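Local atomic coordinates of SusD-like carbohydrate binding protein BF1063 (Bacteroides fragilis NCTC 9343, PDB entry 3I4G), a protein that probably binds carbohydrate at the outer membrane of Bacteroides fragilis, as a member of the SusD family of glycan-capture proteins. Residues A179-F184 with G193-Q198; L201-R206 with P383-A388; S272-G277 with A328-T333. All blocks are in the same frame, centred on the assembly; numbering follows the deposited sequence.

Contact 1: A179-F184 with G193-Q198; sequences ADLPRF and GRACKQ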
ATOM      1  N   ALA A 179      21.073  -2.100  11.953  1.00  9.42           N
ATOM      2  CA  ALA A 179      22.024  -2.333  13.021  1.00 10.19           C
ATOM      3  C   ALA A 179      22.003  -1.240  14.073  1.00 11.60           C
ATOM      4  O   ALA A 179      22.248  -1.527  15.232  1.00 12.17           O
ATOM      5  CB  ALA A 179      23.425  -2.457  12.456  1.00 10.35           C
ATOM      6  N   ASP A 180      21.735   0.003  13.658  1.00  9.06           N
ATOM      7  CA  ASP A 180      21.812   1.163  14.564  1.00 10.64           C
ATOM      8  C   ASP A 180      20.482   1.802  14.907  1.00 11.83           C
ATOM      9  O   ASP A 180      20.455   2.866  15.508  1.00 14.19           O
ATOM     10  CB  ASP A 180      22.764   2.228  13.977  1.00 10.56           C
ATOM     11  CG  ASP A 180      24.233   1.830  14.055  1.00 12.30           C
ATOM     12  OD1 ASP A 180      24.603   0.955  14.885  1.00 16.73           O
ATOM     13  OD2 ASP A 180      25.034   2.449  13.316  1.00 12.96           O
ATOM     14  N   LEU A 181      19.386   1.135  14.569  1.00  9.17           N
ATOM     15  CA  LEU A 181      18.074   1.605  14.975  1.00  9.92           C
ATOM     16  C   LEU A 181      17.625   0.810  16.194  1.00  9.68           C
ATOM     17  O   LEU A 181      17.922  -0.398  16.288  1.00 10.06           O
ATOM     18  CB  LEU A 181      17.057   1.421  13.852  1.00  9.30           C
ATOM     19  CG  LEU A 181      17.239   2.325  12.629  1.00  9.00           C
ATOM     20  CD1 LEU A 181      16.340   1.887  11.475  1.00  9.09           C
ATOM     21  CD2 LEU A 181      16.996   3.799  12.991  1.00  9.98           C
ATOM     22  N   PRO A 182      16.883   1.446  17.102  1.00  9.83           N
ATOM     23  CA  PRO A 182      16.366   0.674  18.235  1.00  9.21           C
ATOM     24  C   PRO A 182      15.374  -0.378  17.807  1.00  8.26           C
ATOM     25  O   PRO A 182      14.610  -0.183  16.860  1.00  9.00           O
ATOM     26  CB  PRO A 182      15.696   1.710  19.136  1.00 11.25           C
ATOM     27  CG  PRO A 182      15.819   3.041  18.444  1.00 15.84           C
ATOM     28  CD  PRO A 182      16.462   2.863  17.110  1.00 11.77           C
ATOM     29  N   ARG A 183      15.357  -1.474  18.543  1.00  7.61           N
ATOM     30  CA  ARG A 183      14.351  -2.506  18.325  1.00  7.81           C
ATOM     31  C   ARG A 183      12.996  -1.942  18.671  1.00  8.40           C
ATOM     32  O   ARG A 183      12.858  -1.043  19.492  1.00  9.10           O
ATOM     33  CB  ARG A 183      14.678  -3.759  19.144  1.00  9.65           C
ATOM     34  CG  ARG A 183      14.540  -3.583  20.626  1.00  9.89           C
ATOM     35  CD  ARG A 183      15.142  -4.756  21.345  1.00 10.15           C
ATOM     36  NE  ARG A 183      14.423  -5.994  21.040  1.00 11.31           N
ATOM     37  CZ  ARG A 183      14.948  -7.212  21.120  1.00 12.93           C
ATOM     38  NH1 ARG A 183      16.224  -7.400  21.453  1.00 15.29           N
ATOM     39  NH2 ARG A 183      14.186  -8.259  20.880  1.00 12.65           N
ATOM     40  N   PHE A 184      11.973  -2.530  18.062  1.00  7.49           N
ATOM     41  CA  PHE A 184      10.563  -2.149  18.237  1.00  7.62           C
ATOM     42  C   PHE A 184      10.176  -2.067  19.710  1.00  8.73           C
ATOM     43  O   PHE A 184       9.521  -1.085  20.141  1.00  9.98           O
ATOM     44  CB  PHE A 184       9.669  -3.188  17.521  1.00  7.77           C
ATOM     45  CG  PHE A 184       8.192  -2.898  17.612  1.00  8.75           C
ATOM     46  CD1 PHE A 184       7.450  -3.370  18.695  1.00  9.63           C
ATOM     47  CD2 PHE A 184       7.539  -2.138  16.639  1.00  9.23           C
ATOM     48  CE1 PHE A 184       6.090  -3.132  18.787  1.00  9.01           C
ATOM     49  CE2 PHE A 184       6.165  -1.910  16.748  1.00 10.54           C
ATOM     50  CZ  PHE A 184       5.454  -2.402  17.848  1.00 11.15           C
ATOM     51  N   GLY A 193       5.969   6.419  15.249  1.00  9.45           N
ATOM     52  CA  GLY A 193       6.225   6.870  13.900  1.00  9.40           C
ATOM     53  C   GLY A 193       7.688   6.775  13.522  1.00  8.95           C
ATOM     54  O   GLY A 193       8.020   6.699  12.350  1.00  9.81           O
ATOM     55  N   ARG A 194       8.575   6.785  14.505  1.00  9.09           N
ATOM     56  CA  ARG A 194      10.031   6.682  14.224  1.00  8.80           C
ATOM     57  C   ARG A 194      10.383   5.278  13.747  1.00 10.38           C
ATOM     58  O   ARG A 194       9.751   4.281  14.149  1.00  9.67           O
ATOM     59  CB  ARG A 194      10.857   7.016  15.455  1.00  8.74           C
ATOM     60  CG  ARG A 194      10.639   8.400  16.036  1.00 15.70           C
ATOM     61  CD  ARG A 194      11.477   9.481  15.447  1.00 16.32           C
ATOM     62  NE  ARG A 194      12.923   9.377  15.746  1.00 11.21           N
ATOM     63  CZ  ARG A 194      13.548   9.825  16.829  1.00 11.80           C
ATOM     64  NH1 ARG A 194      12.897  10.315  17.865  1.00 15.25           N
ATOM     65  NH2 ARG A 194      14.855   9.680  16.922  1.00 12.65           N
ATOM     66  N   ALA A 195      11.377   5.182  12.877  1.00  8.83           N
ATOM     67  CA  ALA A 195      11.827   3.895  12.318  1.00  9.93           C
ATOM     68  C   ALA A 195      12.567   3.019  13.322  1.00  9.72           C
ATOM     69  O   ALA A 195      13.492   3.475  13.960  1.00 10.60           O
ATOM     70  CB  ALA A 195      12.729   4.122  11.089  1.00 10.22           C
ATOM     71  N   CYS A 196      12.137   1.772  13.451  1.00  9.17           N
ATOM     72  CA  CYS A 196      12.824   0.812  14.276  1.00  8.45           C
ATOM     73  C   CYS A 196      13.627  -0.201  13.449  1.00  8.74           C
ATOM     74  O   CYS A 196      13.514  -0.267  12.233  1.00  8.53           O
ATOM     75  CB  CYS A 196      11.834   0.074  15.189  1.00  8.77           C
ATOM     76  SG  CYS A 196      10.728  -1.043  14.374  1.00  9.89           S
ATOM     77  N   LYS A 197      14.432  -0.992  14.135  1.00  8.31           N
ATOM     78  CA  LYS A 197      15.250  -2.015  13.533  1.00  8.05           C
ATOM     79  C   LYS A 197      14.424  -2.882  12.591  1.00  8.63           C
ATOM     80  O   LYS A 197      14.789  -3.143  11.450  1.00  7.96           O
ATOM     81  CB  LYS A 197      15.868  -2.867  14.663  1.00  8.30           C
ATOM     82  CG  LYS A 197      16.771  -3.974  14.209  1.00  9.01           C
ATOM     83  CD  LYS A 197      17.386  -4.758  15.384  1.00 11.10           C
ATOM     84  CE  LYS A 197      18.131  -3.915  16.410  1.00 12.20           C
ATOM     85  NZ  LYS A 197      19.354  -3.317  15.791  1.00 14.93           N
ATOM     86  N   GLN A 198      13.289  -3.352  13.090  1.00  9.17           N
ATOM     87  CA  GLN A 198      12.401  -4.212  12.302  1.00  8.35           C
ATOM     88  C   GLN A 198      11.833  -3.533  11.066  1.00  8.39           C
ATOM     89  O   GLN A 198      11.543  -4.230  10.080  1.00  8.70           O
ATOM     90  CB  GLN A 198      11.271  -4.748  13.192  1.00  8.79           C
ATOM     91  CG  GLN A 198      11.727  -5.765  14.238  1.00  8.49           C
ATOM     92  CD  GLN A 198      12.116  -5.163  15.579  1.00  7.93           C
ATOM     93  OE1 GLN A 198      12.520  -3.965  15.688  1.00  8.52           O
ATOM     94  NE2 GLN A 198      11.965  -5.980  16.639  1.00  9.02           N
TER
HETATM   95  O   HOH W   1      19.990  -1.619  18.027  1.00 27.53           O

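Contact 2: L201-R206 with P383-A388; sequences LAFLGR and PVIRYA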
ATOM      1  N   LEU A 201      14.622  -3.923   8.614  1.00  7.65           N
ATOM      2  CA  LEU A 201      14.695  -5.311   8.189  1.00  7.47           C
ATOM      3  C   LEU A 201      13.541  -5.694   7.243  1.00  8.21           C
ATOM      4  O   LEU A 201      13.733  -6.543   6.356  1.00  8.74           O
ATOM      5  CB  LEU A 201      14.720  -6.286   9.396  1.00  8.12           C
ATOM      6  CG  LEU A 201      15.926  -6.230  10.296  1.00  8.77           C
ATOM      7  CD1 LEU A 201      15.688  -7.007  11.597  1.00  9.94           C
ATOM      8  CD2 LEU A 201      17.109  -6.780   9.530  1.00 10.87           C
ATOM      9  N   ALA A 202      12.349  -5.119   7.417  1.00  8.93           N
ATOM     10  CA  ALA A 202      11.232  -5.443   6.550  1.00  9.79           C
ATOM     11  C   ALA A 202      11.480  -4.890   5.161  1.00  8.26           C
ATOM     12  O   ALA A 202      11.210  -5.560   4.168  1.00  8.71           O
ATOM     13  CB  ALA A 202       9.937  -4.898   7.127  1.00 10.20           C
ATOM     14  N   PHE A 203      12.009  -3.663   5.073  1.00  8.43           N
ATOM     15  CA  PHE A 203      12.381  -3.140   3.768  1.00  8.41           C
ATOM     16  C   PHE A 203      13.556  -3.892   3.151  1.00  8.09           C
ATOM     17  O   PHE A 203      13.593  -4.070   1.936  1.00  8.66           O
ATOM     18  CB  PHE A 203      12.650  -1.635   3.818  1.00  8.21           C
ATOM     19  CG  PHE A 203      11.400  -0.830   3.703  1.00  8.87           C
ATOM     20  CD1 PHE A 203      10.937  -0.468   2.450  1.00  8.25           C
ATOM     21  CD2 PHE A 203      10.655  -0.455   4.809  1.00  8.90           C
ATOM     22  CE1 PHE A 203       9.765   0.255   2.291  1.00  8.99           C
ATOM     23  CE2 PHE A 203       9.481   0.298   4.647  1.00  9.28           C
ATOM     24  CZ  PHE A 203       9.027   0.605   3.383  1.00  8.60           C
ATOM     25  N   LEU A 204      14.475  -4.354   3.974  1.00  8.50           N
ATOM     26  CA  LEU A 204      15.528  -5.249   3.484  1.00  7.77           C
ATOM     27  C   LEU A 204      14.908  -6.481   2.854  1.00  8.67           C
ATOM     28  O   LEU A 204      15.299  -6.894   1.756  1.00  8.53           O
ATOM     29  CB  LEU A 204      16.457  -5.674   4.630  1.00  9.02           C
ATOM     30  CG  LEU A 204      17.533  -6.686   4.330  1.00  9.39           C
ATOM     31  CD1 LEU A 204      18.465  -6.163   3.219  1.00 10.97           C
ATOM     32  CD2 LEU A 204      18.329  -6.993   5.590  1.00 11.08           C
ATOM     33  N   GLY A 205      13.984  -7.127   3.552  1.00  8.89           N
ATOM     34  CA  GLY A 205      13.300  -8.278   2.996  1.00  7.59           C
ATOM     35  C   GLY A 205      12.585  -7.988   1.705  1.00  8.78           C
ATOM     36  O   GLY A 205      12.680  -8.782   0.757  1.00 10.01           O
ATOM     37  N   ARG A 206      11.862  -6.870   1.616  1.00  8.20           N
ATOM     38  CA  ARG A 206      11.203  -6.536   0.366  1.00  7.92           C
ATOM     39  C   ARG A 206      12.231  -6.299  -0.752  1.00  8.55           C
ATOM     40  O   ARG A 206      11.996  -6.682  -1.914  1.00  9.50           O
ATOM     41  CB  ARG A 206      10.330  -5.272   0.493  1.00  8.48           C
ATOM     42  CG  ARG A 206       9.044  -5.385   1.289  1.00  9.86           C
ATOM     43  CD  ARG A 206       8.292  -4.083   1.159  1.00 10.31           C
ATOM     44  NE  ARG A 206       6.950  -4.111   1.723  1.00 10.06           N
ATOM     45  CZ  ARG A 206       6.132  -3.094   1.602  1.00  9.55           C
ATOM     46  NH1 ARG A 206       6.550  -1.973   1.014  1.00 11.47           N
ATOM     47  NH2 ARG A 206       4.918  -3.174   2.087  1.00 10.60           N
ATOM     48  N   PRO A 383      -0.816   1.913   8.382  1.00  7.58           N
ATOM     49  CA  PRO A 383       0.387   1.090   8.412  1.00  7.94           C
ATOM     50  C   PRO A 383       1.098   0.970   7.073  1.00  8.44           C
ATOM     51  O   PRO A 383       0.445   0.926   6.014  1.00  8.82           O
ATOM     52  CB  PRO A 383      -0.155  -0.279   8.828  1.00  9.13           C
ATOM     53  CG  PRO A 383      -1.395   0.062   9.629  1.00  8.58           C
ATOM     54  CD  PRO A 383      -1.997   1.157   8.858  1.00  8.96           C
ATOM     55  N   VAL A 384       2.431   0.923   7.151  1.00  8.00           N
ATOM     56  CA  VAL A 384       3.304   0.716   6.008  1.00  8.02           C
ATOM     57  C   VAL A 384       3.860  -0.703   6.045  1.00  7.73           C
ATOM     58  O   VAL A 384       3.921  -1.392   5.028  1.00  9.29           O
ATOM     59  CB  VAL A 384       4.418   1.771   6.003  1.00  8.62           C
ATOM     60  CG1 VAL A 384       5.341   1.522   4.841  1.00  8.93           C
ATOM     61  CG2 VAL A 384       3.828   3.178   5.888  1.00 10.04           C
ATOM     62  N   ILE A 385       4.286  -1.169   7.216  1.00  8.64           N
ATOM     63  CA  ILE A 385       4.765  -2.528   7.420  1.00  7.46           C
ATOM     64  C   ILE A 385       4.035  -3.125   8.611  1.00  7.75           C
ATOM     65  O   ILE A 385       4.128  -2.621   9.735  1.00  8.88           O
ATOM     66  CB  ILE A 385       6.281  -2.604   7.714  1.00  8.38           C
ATOM     67  CG1 ILE A 385       7.125  -1.988   6.585  1.00  7.94           C
ATOM     68  CG2 ILE A 385       6.724  -4.054   8.003  1.00  9.66           C
ATOM     69  CD1 ILE A 385       7.077  -2.699   5.218  1.00 11.70           C
ATOM     70  N   ARG A 386       3.305  -4.197   8.351  1.00  7.30           N
ATOM     71  CA  ARG A 386       2.616  -4.986   9.375  1.00  7.16           C
ATOM     72  C   ARG A 386       3.304  -6.334   9.541  1.00  7.25           C
ATOM     73  O   ARG A 386       3.797  -6.946   8.585  1.00  7.79           O
ATOM     74  CB  ARG A 386       1.131  -5.192   9.021  1.00  7.64           C
ATOM     75  CG  ARG A 386       0.366  -3.929   8.905  1.00  8.22           C
ATOM     76  CD  ARG A 386      -1.141  -4.086   8.964  1.00  8.66           C
ATOM     77  NE  ARG A 386      -1.807  -4.756   7.847  1.00  8.53           N
ATOM     78  CZ  ARG A 386      -2.305  -6.001   7.858  1.00  9.12           C
ATOM     79  NH1 ARG A 386      -2.061  -6.881   8.839  1.00  8.55           N
ATOM     80  NH2 ARG A 386      -3.022  -6.401   6.824  1.00  9.21           N
ATOM     81  N   TYR A 387       3.259  -6.832  10.778  1.00  8.13           N
ATOM     82  CA  TYR A 387       3.849  -8.161  11.039  1.00  8.31           C
ATOM     83  C   TYR A 387       3.182  -9.254  10.183  1.00  8.33           C
ATOM     84  O   TYR A 387       3.817 -10.219   9.825  1.00  8.93           O
ATOM     85  CB  TYR A 387       3.780  -8.505  12.523  1.00  8.26           C
ATOM     86  CG  TYR A 387       4.613  -9.693  12.981  1.00  9.14           C
ATOM     87  CD1 TYR A 387       5.964  -9.743  12.736  1.00  8.38           C
ATOM     88  CD2 TYR A 387       4.029 -10.734  13.697  1.00  8.32           C
ATOM     89  CE1 TYR A 387       6.723 -10.795  13.200  1.00  9.58           C
ATOM     90  CE2 TYR A 387       4.780 -11.783  14.152  1.00  8.72           C
ATOM     91  CZ  TYR A 387       6.111 -11.801  13.903  1.00  9.52           C
ATOM     92  OH  TYR A 387       6.894 -12.845  14.397  1.00 10.16           O
ATOM     93  N   ALA A 388       1.891  -9.123   9.842  1.00  8.35           N
ATOM     94  CA  ALA A 388       1.313 -10.126   8.963  1.00  8.32           C
ATOM     95  C   ALA A 388       2.033 -10.200   7.626  1.00  8.26           C
ATOM     96  O   ALA A 388       2.185 -11.287   7.066  1.00  9.04           O
ATOM     97  CB  ALA A 388      -0.127  -9.830   8.702  1.00  9.09           C
TER
HETATM   98  O   HOH W   2       3.259  -0.693   2.529  1.00  9.02           O

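Contact 3: S272-G277 with A328-T333; sequences SAKDGG and AIFMGT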
ATOM      1  N   SER A 272     -18.198   7.997   1.535  1.00  9.96           N
ATOM      2  CA  SER A 272     -19.251   8.192   0.555  1.00  8.94           C
ATOM      3  C   SER A 272     -20.046   9.456   0.896  1.00  9.33           C
ATOM      4  O   SER A 272     -19.877  10.061   1.971  1.00  9.88           O
ATOM      5  CB  SER A 272     -20.147   6.950   0.457  1.00  8.35           C
ATOM      6  OG  SER A 272     -21.050   6.885   1.534  1.00  9.85           O
ATOM      7  N   ALA A 273     -20.920   9.860  -0.005  1.00 10.33           N
ATOM      8  CA  ALA A 273     -21.648  11.118   0.168  1.00  8.93           C
ATOM      9  C   ALA A 273     -22.431  11.201   1.458  1.00 11.19           C
ATOM     10  O   ALA A 273     -22.492  12.269   2.055  1.00 10.65           O
ATOM     11  CB  ALA A 273     -22.578  11.332  -1.034  1.00 11.20           C
ATOM     12  N   LYS A 274     -23.034  10.110   1.894  1.00  9.30           N
ATOM     13  CA  LYS A 274     -23.851  10.146   3.133  1.00  9.07           C
ATOM     14  C   LYS A 274     -23.018  10.521   4.342  1.00 10.32           C
ATOM     15  O   LYS A 274     -23.567  10.995   5.353  1.00 10.97           O
ATOM     16  CB  LYS A 274     -24.560   8.806   3.365  1.00  9.31           C
ATOM     17  CG  LYS A 274     -23.668   7.682   3.880  1.00  9.40           C
ATOM     18  CD  LYS A 274     -24.417   6.334   3.918  1.00  8.73           C
ATOM     19  CE  LYS A 274     -23.609   5.264   4.564  1.00 10.43           C
ATOM     20  NZ  LYS A 274     -23.231   5.564   6.001  1.00  9.34           N
ATOM     21  N   ASP A 275     -21.705  10.291   4.277  1.00  9.13           N
ATOM     22  CA  ASP A 275     -20.792  10.628   5.352  1.00  9.43           C
ATOM     23  C   ASP A 275     -19.858  11.789   4.997  1.00  9.49           C
ATOM     24  O   ASP A 275     -18.841  12.000   5.651  1.00 10.64           O
ATOM     25  CB  ASP A 275     -20.020   9.371   5.759  1.00  9.38           C
ATOM     26  CG  ASP A 275     -20.926   8.335   6.347  1.00  9.46           C
ATOM     27  OD1 ASP A 275     -21.624   8.699   7.325  1.00 10.90           O
ATOM     28  OD2 ASP A 275     -20.969   7.198   5.826  1.00 10.35           O
ATOM     29  N   GLY A 276     -20.228  12.539   3.972  1.00  9.87           N
ATOM     30  CA  GLY A 276     -19.481  13.761   3.633  1.00 10.40           C
ATOM     31  C   GLY A 276     -18.337  13.619   2.679  1.00 11.90           C
ATOM     32  O   GLY A 276     -17.604  14.591   2.478  1.00 12.45           O
ATOM     33  N   GLY A 277     -18.180  12.450   2.051  1.00 10.50           N
ATOM     34  CA  GLY A 277     -17.004  12.214   1.218  1.00  9.83           C
ATOM     35  C   GLY A 277     -17.261  12.161  -0.260  1.00  9.35           C
ATOM     36  O   GLY A 277     -18.403  12.170  -0.711  1.00  8.82           O
ATOM     37  N   ALA A 328     -25.101  -2.515   3.278  1.00  9.11           N
ATOM     38  CA  ALA A 328     -24.240  -2.604   4.446  1.00  7.89           C
ATOM     39  C   ALA A 328     -24.404  -1.386   5.327  1.00  7.88           C
ATOM     40  O   ALA A 328     -24.782  -0.326   4.844  1.00 10.33           O
ATOM     41  CB  ALA A 328     -22.748  -2.746   4.006  1.00  9.47           C
ATOM     42  N   ILE A 329     -24.128  -1.556   6.616  1.00  8.49           N
ATOM     43  CA  ILE A 329     -24.087  -0.464   7.568  1.00  8.11           C
ATOM     44  C   ILE A 329     -22.657   0.033   7.682  1.00  8.70           C
ATOM     45  O   ILE A 329     -21.726  -0.743   7.848  1.00  9.39           O
ATOM     46  CB  ILE A 329     -24.617  -0.908   8.939  1.00  8.43           C
ATOM     47  CG1 ILE A 329     -26.074  -1.359   8.808  1.00  9.45           C
ATOM     48  CG2 ILE A 329     -24.486   0.243   9.963  1.00  9.94           C
ATOM     49  CD1 ILE A 329     -27.071  -0.284   8.456  1.00 14.35           C
ATOM     50  N   PHE A 330     -22.497   1.345   7.609  1.00  8.42           N
ATOM     51  CA  PHE A 330     -21.206   2.032   7.749  1.00  8.20           C
ATOM     52  C   PHE A 330     -21.437   3.320   8.496  1.00  8.86           C
ATOM     53  O   PHE A 330     -22.284   4.118   8.113  1.00  8.76           O
ATOM     54  CB  PHE A 330     -20.586   2.283   6.374  1.00  8.81           C
ATOM     55  CG  PHE A 330     -19.266   2.982   6.450  1.00  8.51           C
ATOM     56  CD1 PHE A 330     -18.095   2.323   6.759  1.00  9.37           C
ATOM     57  CD2 PHE A 330     -19.203   4.339   6.245  1.00 10.29           C
ATOM     58  CE1 PHE A 330     -16.887   3.014   6.839  1.00  8.49           C
ATOM     59  CE2 PHE A 330     -17.981   5.012   6.306  1.00  9.91           C
ATOM     60  CZ  PHE A 330     -16.840   4.351   6.601  1.00  9.34           C
HETATM   61  N   MSE A 331     -20.678   3.530   9.557  1.00  9.73           N
HETATM   62  CA  MSE A 331     -20.877   4.717  10.395  1.00 10.45           C
HETATM   63  C   MSE A 331     -22.341   4.829  10.852  1.00 10.99           C
HETATM   64  O   MSE A 331     -22.925   5.925  10.929  1.00 11.13           O
HETATM   65  CB  MSE A 331     -20.379   6.013   9.725  1.00 11.31           C
HETATM   66  CG  MSE A 331     -18.908   6.070   9.661  1.00 10.40           C
HETATM   67 SE   MSE A 331     -18.288   7.767   8.904  0.75 10.85          SE
HETATM   68  CE  MSE A 331     -16.468   7.498   9.248  1.00 11.88           C
ATOM     69  N   GLY A 332     -22.937   3.685  11.151  1.00 10.56           N
ATOM     70  CA  GLY A 332     -24.258   3.659  11.755  1.00 10.89           C
ATOM     71  C   GLY A 332     -25.437   3.822  10.826  1.00 11.05           C
ATOM     72  O   GLY A 332     -26.568   3.833  11.288  1.00 12.09           O
ATOM     73  N   THR A 333     -25.205   4.024   9.536  1.00  9.26           N
ATOM     74  CA  THR A 333     -26.300   4.197   8.593  1.00  9.25           C
ATOM     75  C   THR A 333     -26.022   3.361   7.357  1.00  8.60           C
ATOM     76  O   THR A 333     -24.879   2.997   7.055  1.00  9.74           O
ATOM     77  CB  THR A 333     -26.532   5.690   8.216  1.00 10.92           C
ATOM     78  OG1 THR A 333     -25.374   6.241   7.564  1.00 11.99           O
ATOM     79  CG2 THR A 333     -26.869   6.529   9.491  1.00 11.32           C
TER
HETATM   80  O   HOH W   3     -23.521   7.670   8.851  1.00 15.11           O

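Contact 1: A179-F184 with G193-Q198
Cys196 and Gln198 close over the backbone of Pro182-Phe184 to form the tight half of this contact. Pro182 O receives Lys197 N at 2.8 Å, the donor standing above the carbonyl plane, 42° out of it, while Cys196 CB presses on the same oxygen at 3.3 Å. A bend at chi2 (91°) sets Gln198 CD beside the loop, and OE1 takes the N-H of Phe184 at 2.8 Å; its NE2 is held by Asp229, which also pairs with Arg183. Cys196 SG lies at the edge of the Phe184 ring, 5.4 Å from the centroid, a sulfur-aromatic contact. The loop joins helix 163-180 to helix 197-211 in the helical part of this SusD-family protein, and Cys196 is the N-cap of the second helix. Leu181 points inward, its CD2 3.6 Å from Ala195 O and its CD1 equally near Cys196 O, with helix 116-139 beyond. The loose side belongs to the Lys197 chain, bent at chi3 and chi4: its ammonium makes a weak bond to Leu181 O, 3.3 Å from NZ, and a water links the same two atoms; its stronger partner is Ala178 O.

Contact 2: L201-R206 with P383-A388
A bulged strand end packs here against a helix of the SusD-like N-terminal region: Val384 and Ile385 form a classic beta bulge opposite Phe253, which immediately precedes strand 254-257, the antiparallel partner of strand 380-386, and they meet Ala202, Phe203 and Arg206 on one side of helix 197-211. Ile385 has the largest share of the contact and divides its branches among all three. Its CG2, anti to the backbone N, presses on Ala202 CB at 3.4 Å, tighter than usual for two carbons. CG1 lies 3.8 Å from Phe203 CE2, approaching the ring obliquely. From CG1 the chain turns at chi2 (-65°), and CD1 reaches tip to tip toward Arg206, settling over one face of the guanidinium, 3.6 Å above its plane and offset toward the rim. Val384 adds a second hydrophobic touch, its CG1 coming to the edge of the Phe203 ring at 4.1 Å from CZ, with the two side chains crossing at about a right angle. No direct hydrogen bond spans the segments, and all five touching residues are buried.

The Arg206 chain runs extended from CG to NE, carrying its charged end toward the strand. There NE pairs with Glu389 in a salt bridge and Trp456 makes a cation-pi contact, so the buried charge is probably well compensated. Phe203 in turn meets Phe134 of helix 116-139 edge-to-face. A single water completes the polar side, accepting from Arg206 NH2 at 3.0 Å and donating to Val384 O at 2.7 Å.

Contact 3: S272-G277 with A328-T333
Lys274 NZ is gripped by four oxygens, three of them across the contact. Phe330 O accepts from it at 2.7 Å, with the nitrogen tilted 26° from the carbonyl plane, and Thr333 OG1 lies at the same distance from NZ. The bond from NZ to Thr333 O is longer, 3.2 Å, and comes from above that carbonyl plane. The fourth oxygen is Asp275 OD2 of its own loop, met on the syn side in a 2.8 Å salt bridge to NZ. Four acceptors share three N-H groups, so the long one, Thr333 O, presumably shares a proton. A final bend of the lysine chain (chi4 60°) sets the ammonium among them, and the Lys274 and Thr333 side chains lie alongside each other, running opposite ways.

The three acceptors across the contact belong to a type I' beta turn from Phe330 to Thr333, which closes a tight beta hairpin. Phe330 O also takes Thr333 N, and Thr333 O takes Phe330 N; at each carbonyl the lysine arrives from the opposite face to the backbone donor, so each keeps its backbone bond while also accepting from the ammonium.

The Asp275 carboxylate also meets the ring: OD2 sits in plane at the edge of Phe330, against its C-H rim, 3.4 Å from CD2, the carboxylate being turned 64° from the ring. The selenium of Met331, a selenomethionine, lies 3.7 Å from Asp275 CG. On the other oxygen, a water donates to Asp275 OD1 and to Met331 O and accepts from Thr333 OG1.

This surface contact joins the loop between helix 266-270 and strand 281-283 to the hairpin of strands 329-330 and 333-334. Beside the hairpin, the Phe330 ring stacks on Tyr324 of strand 323-325, and Glu368 holds Met331 N.

Overall arrangement
Contacts 1 and 2 lie 12 Å apart between centres and share helix 197-211: contact 1 forms at its start, contact 2 further along its length. Contact 1 is local, closing the short connection from helix 163-180, whereas contact 2 brings together segments whose nearest ends are 177 residues apart and ties the helical N-terminal region to the bulged end of strand 380-386, just before helix 387-400. Contact 3 joins two pieces of chain that both fall between the segments of contact 2. It lies at the surface, its centre 32 Å from that of contact 2 and 38 Å from that of contact 1. The three thus run from helical framework, through a buried junction, to a peripheral hairpin.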